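16S rRNA methylase (Escherichia coli, PDB 3P2E) methylates the N1 position of adenine 1408 in 16S rRNA of fully assembled 30S subunits, using S-adenosyl-L-methionine, and thereby confers resistance to various aminoglycosides. Local coordinates at residues E166-K169 with A170-N174; F62-S65 with K66-I69. All coordinates share one frame; numbering follows the deposited sequence.

Interaction 1 (E166-K169 with A170-N174); sequences EQYK and AELSN
Four successive i to i+4 backbone bonds join E166-K169 to A170-N174, from A170 N to E166 O (2.9 Å) through to S173 N to K169 O (2.9 Å), the pattern of a regular alpha helix. On the buried side of this helix, Y168 and L172 stand one turn apart. The methyl CD1 of L172 lies over one face of the Y168 ring, 3.8 Å from its centroid and 25° off the ring normal, a CH-pi contact offset toward the rim; its closest approach is 3.5 Å, from CD1 to Y168 CZ. CD2 of L172 meets the same ring at CE2, 3.6 Å away. This pair faces the seven-stranded methyltransferase sheet at one of its two outermost strands, 178-185, where both side chains touch I179, while P117 lies against both from a loop. The phenol reaches past the helix: Y168 OH is hydrogen-bonded to V114 O, and F163 meets the ring edge-to-face. E171, by contrast, folds back along its own helix. CG beside the backbone N (chi1 -71°) lays the chain over Q167 O, 3.1 Å from CG. More loosely, E171 OE2 approaches the ring obliquely, 4.2 Å from Y168 CD1.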
loop_
_atom_site.group_PDB
_atom_site.type_symbol
_atom_site.label_atom_id
_atom_site.label_comp_id
_atom_site.label_asym_id
_atom_site.label_seq_id
_atom_site.Cartn_x
_atom_site.Cartn_y
_atom_site.Cartn_z
ATOM N N GLU A 166 -3.178 23.787 -6.461
ATOM C CA GLU A 166 -2.593 24.270 -5.220
ATOM C C GLU A 166 -3.396 23.795 -4.013
ATOM O O GLU A 166 -2.827 23.473 -2.971
ATOM C CB GLU A 166 -2.529 25.800 -5.228
ATOM C CG GLU A 166 -1.761 26.384 -6.406
ATOM C CD GLU A 166 -0.343 25.852 -6.502
ATOM O OE1 GLU A 166 0.424 26.018 -5.530
ATOM O OE2 GLU A 166 0.004 25.269 -7.551
ATOM N N GLN A 167 -4.719 23.748 -4.155
ATOM C CA GLN A 167 -5.580 23.307 -3.061
ATOM C C GLN A 167 -5.280 21.868 -2.650
ATOM O O GLN A 167 -5.158 21.571 -1.463
ATOM C CB GLN A 167 -7.059 23.420 -3.451
ATOM C CG GLN A 167 -7.549 24.840 -3.686
ATOM C CD GLN A 167 -9.058 24.914 -3.858
ATOM O OE1 GLN A 167 -9.633 24.226 -4.705
ATOM N NE2 GLN A 167 -9.707 25.754 -3.055
ATOM N N TYR A 168 -5.170 20.973 -3.628
ATOM C CA TYR A 168 -4.891 19.574 -3.323
ATOM C C TYR A 168 -3.506 19.431 -2.696
ATOM O O TYR A 168 -3.331 18.714 -1.710
ATOM C CB TYR A 168 -4.972 18.712 -4.590
ATOM C CG TYR A 168 -4.891 17.227 -4.306
ATOM C CD1 TYR A 168 -5.969 16.545 -3.738
ATOM C CD2 TYR A 168 -3.722 16.513 -4.566
ATOM C CE1 TYR A 168 -5.882 15.182 -3.434
ATOM C CE2 TYR A 168 -3.622 15.156 -4.264
ATOM C CZ TYR A 168 -4.701 14.497 -3.699
ATOM O OH TYR A 168 -4.585 13.163 -3.379
ATOM N N LYS A 169 -2.526 20.130 -3.258
ATOM C CA LYS A 169 -1.165 20.063 -2.739
ATOM C C LYS A 169 -1.095 20.551 -1.297
ATOM O O LYS A 169 -0.396 19.968 -0.465
ATOM C CB LYS A 169 -0.227 20.896 -3.616
ATOM C CG LYS A 169 1.251 20.667 -3.335
ATOM C CD LYS A 169 2.127 21.415 -4.333
ATOM C CE LYS A 169 3.605 21.159 -4.072
ATOM N NZ LYS A 169 4.479 21.859 -5.059
ATOM N N ALA A 170 -1.821 21.624 -0.996
ATOM C CA ALA A 170 -1.824 22.181 0.351
ATOM C C ALA A 170 -2.488 21.241 1.344
ATOM O O ALA A 170 -2.017 21.084 2.470
ATOM C CB ALA A 170 -2.535 23.530 0.359
ATOM N N GLU A 171 -3.589 20.629 0.926
ATOM C CA GLU A 171 -4.315 19.698 1.782
ATOM C C GLU A 171 -3.442 18.501 2.127
ATOM O O GLU A 171 -3.386 18.078 3.284
ATOM C CB GLU A 171 -5.604 19.256 1.087
ATOM C CG GLU A 171 -6.636 20.374 1.024
ATOM C CD GLU A 171 -7.680 20.176 -0.060
ATOM O OE1 GLU A 171 -8.668 20.940 -0.067
ATOM O OE2 GLU A 171 -7.514 19.276 -0.908
ATOM N N LEU A 172 -2.753 17.952 1.132
ATOM C CA LEU A 172 -1.881 16.816 1.398
ATOM C C LEU A 172 -0.731 17.256 2.293
ATOM O O LEU A 172 -0.363 16.556 3.237
ATOM C CB LEU A 172 -1.343 16.220 0.092
ATOM C CG LEU A 172 -1.990 14.893 -0.322
ATOM C CD1 LEU A 172 -3.489 15.081 -0.507
ATOM C CD2 LEU A 172 -1.345 14.382 -1.606
ATOM N N SER A 173 -0.169 18.426 2.004
ATOM C CA SER A 173 0.936 18.936 2.807
ATOM C C SER A 173 0.533 19.036 4.275
ATOM O O SER A 173 1.324 18.719 5.171
ATOM C CB SER A 173 1.378 20.309 2.301
ATOM O OG SER A 173 2.442 20.801 3.094
ATOM N N ASN A 174 -0.702 19.466 4.520
ATOM C CA ASN A 174 -1.203 19.598 5.884
ATOM C C ASN A 174 -1.259 18.249 6.595
ATOM O O ASN A 174 -1.184 18.185 7.824
ATOM C CB ASN A 174 -2.598 20.229 5.886
ATOM C CG ASN A 174 -2.588 21.668 5.411
ATOM O OD1 ASN A 174 -1.804 22.488 5.892
ATOM N ND2 ASN A 174 -3.468 21.986 4.467
#

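Interaction 2 (F62-S65 with K66-I69)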
loop_
_atom_site.group_PDB
_atom_site.type_symbol
_atom_site.label_atom_id
_atom_site.label_comp_id
_atom_site.label_asym_id
_atom_site.label_seq_id
_atom_site.Cartn_x
_atom_site.Cartn_y
_atom_site.Cartn_z
ATOM N N PHE A 62 -6.364 -14.863 1.889
ATOM C CA PHE A 62 -6.097 -16.257 2.229
ATOM C C PHE A 62 -5.171 -17.028 1.293
ATOM O O PHE A 62 -4.266 -17.722 1.752
ATOM C CB PHE A 62 -7.418 -17.023 2.383
ATOM C CG PHE A 62 -8.189 -16.666 3.626
ATOM C CD1 PHE A 62 -7.643 -15.818 4.588
ATOM C CD2 PHE A 62 -9.456 -17.199 3.848
ATOM C CE1 PHE A 62 -8.347 -15.508 5.749
ATOM C CE2 PHE A 62 -10.166 -16.894 5.006
ATOM C CZ PHE A 62 -9.609 -16.046 5.958
ATOM N N ASP A 63 -5.391 -16.923 -0.011
ATOM C CA ASP A 63 -4.550 -17.659 -0.950
ATOM C C ASP A 63 -3.082 -17.265 -0.886
ATOM O O ASP A 63 -2.211 -18.123 -0.741
ATOM C CB ASP A 63 -5.079 -17.500 -2.375
ATOM C CG ASP A 63 -6.221 -18.451 -2.674
ATOM O OD1 ASP A 63 -7.173 -18.509 -1.866
ATOM O OD2 ASP A 63 -6.169 -19.139 -3.715
ATOM N N ILE A 64 -2.796 -15.974 -0.993
ATOM C CA ILE A 64 -1.409 -15.539 -0.941
ATOM C C ILE A 64 -0.822 -15.691 0.463
ATOM O O ILE A 64 0.369 -15.947 0.617
ATOM C CB ILE A 64 -1.262 -14.078 -1.422
ATOM C CG1 ILE A 64 -1.603 -13.988 -2.913
ATOM C CG2 ILE A 64 0.162 -13.585 -1.172
ATOM C CD1 ILE A 64 -0.744 -14.880 -3.806
ATOM N N SER A 65 -1.657 -15.548 1.486
ATOM C CA SER A 65 -1.184 -15.699 2.854
ATOM C C SER A 65 -0.726 -17.141 3.071
ATOM O O SER A 65 0.263 -17.392 3.758
ATOM C CB SER A 65 -2.295 -15.358 3.847
ATOM O OG SER A 65 -1.846 -15.552 5.174
ATOM N N LYS A 66 -1.452 -18.085 2.478
ATOM C CA LYS A 66 -1.107 -19.500 2.596
ATOM C C LYS A 66 0.165 -19.791 1.809
ATOM O O LYS A 66 0.956 -20.656 2.182
ATOM C CB LYS A 66 -2.251 -20.373 2.070
ATOM C CG LYS A 66 -3.440 -20.473 3.020
ATOM C CD LYS A 66 -4.680 -21.021 2.316
ATOM C CE LYS A 66 -4.429 -22.385 1.698
ATOM N NZ LYS A 66 -5.619 -22.852 0.927
ATOM N N LYS A 67 0.361 -19.057 0.722
ATOM C CA LYS A 67 1.534 -19.250 -0.118
ATOM C C LYS A 67 2.831 -18.779 0.536
ATOM O O LYS A 67 3.844 -19.474 0.471
ATOM C CB LYS A 67 1.344 -18.529 -1.457
ATOM C CG LYS A 67 2.479 -18.746 -2.445
ATOM C CD LYS A 67 2.152 -18.149 -3.806
ATOM C CE LYS A 67 3.239 -18.477 -4.825
ATOM N NZ LYS A 67 2.870 -18.047 -6.200
ATOM N N ILE A 68 2.808 -17.615 1.179
ATOM C CA ILE A 68 4.029 -17.099 1.787
ATOM C C ILE A 68 4.528 -17.884 2.990
ATOM O O ILE A 68 5.683 -17.733 3.388
ATOM C CB ILE A 68 3.892 -15.614 2.195
ATOM C CG1 ILE A 68 2.832 -15.452 3.284
ATOM C CG2 ILE A 68 3.557 -14.783 0.972
ATOM C CD1 ILE A 68 2.805 -14.066 3.899
ATOM N N ILE A 69 3.670 -18.725 3.560
ATOM C CA ILE A 69 4.049 -19.519 4.723
ATOM C C ILE A 69 4.650 -20.868 4.318
ATOM O O ILE A 69 5.119 -21.628 5.167
ATOM C CB ILE A 69 2.831 -19.748 5.655
ATOM C CG1 ILE A 69 3.289 -20.364 6.978
ATOM C CG2 ILE A 69 1.814 -20.648 4.976
ATOM C CD1 ILE A 69 2.168 -20.577 7.977
#
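Helix 62-68 is the crossover helix of the beta-alpha-beta unit formed with strands 49-54 and 80-83, and this contact is its internal packing, turn upon turn. Three backbone bonds of 2.9 to 3.1 Å connect F62-S65 to K66-I69: K66 N to F62 O, K67 N to D63 O and I68 N to I64 O. The middle one is the most bent, with an N-H...O angle of 140° against 158° for the last. Among the side chains, I64 and I68 meet through their CG2 methyls, 4.2 Å apart, and run across each other at about a right angle. In I68, CG1 sits between the backbone N and the carbonyl carbon (chi1 64°), a placement that brings it to 3.3 Å from S65 O while CG2 stays alongside I64 O. Both isoleucines also touch F82 of strand 80-83 and Y40 of helix 37-44, so their shared apolar side is covered by sheet and neighbouring helix together. K66 leans back over the preceding turn: its CG lies beside its own backbone N, which brings CG and CD over F62 O, with CG 3.1 Å from that oxygen. Its NZ remains 5.4 Å from D63 OD1, too far for a salt bridge, although the opposite charges could still attract weakly. S65 is buried, and its hydroxyl OG is hydrogen-bonded to G6 O, in the turn between strands 3-5 and 8-10. The helix thus packs against both that N-terminal hairpin and its own sheet, in the right-handed crossover arrangement of the Rossmann-like methyltransferase fold.

How the interactions relate
Following the chain from the N terminus, interaction 2 comes first, on helix 62-68, and is complete before interaction 1 opens on helix 166-175. The two neither nest nor cross, and neither closes a long loop, because each joins adjoining segments of one helix. Their centres are 38 Å apart on opposite sides of the chain's centre, and their nearest atoms are about 27 Å apart. The evidence for their places lies in the sheet order: helix 62-68 leads into outermost strand 80-83, whereas helix 166-175 precedes strand 178-185 at the other margin. They therefore belong to opposite ends of the same seven-stranded sheet.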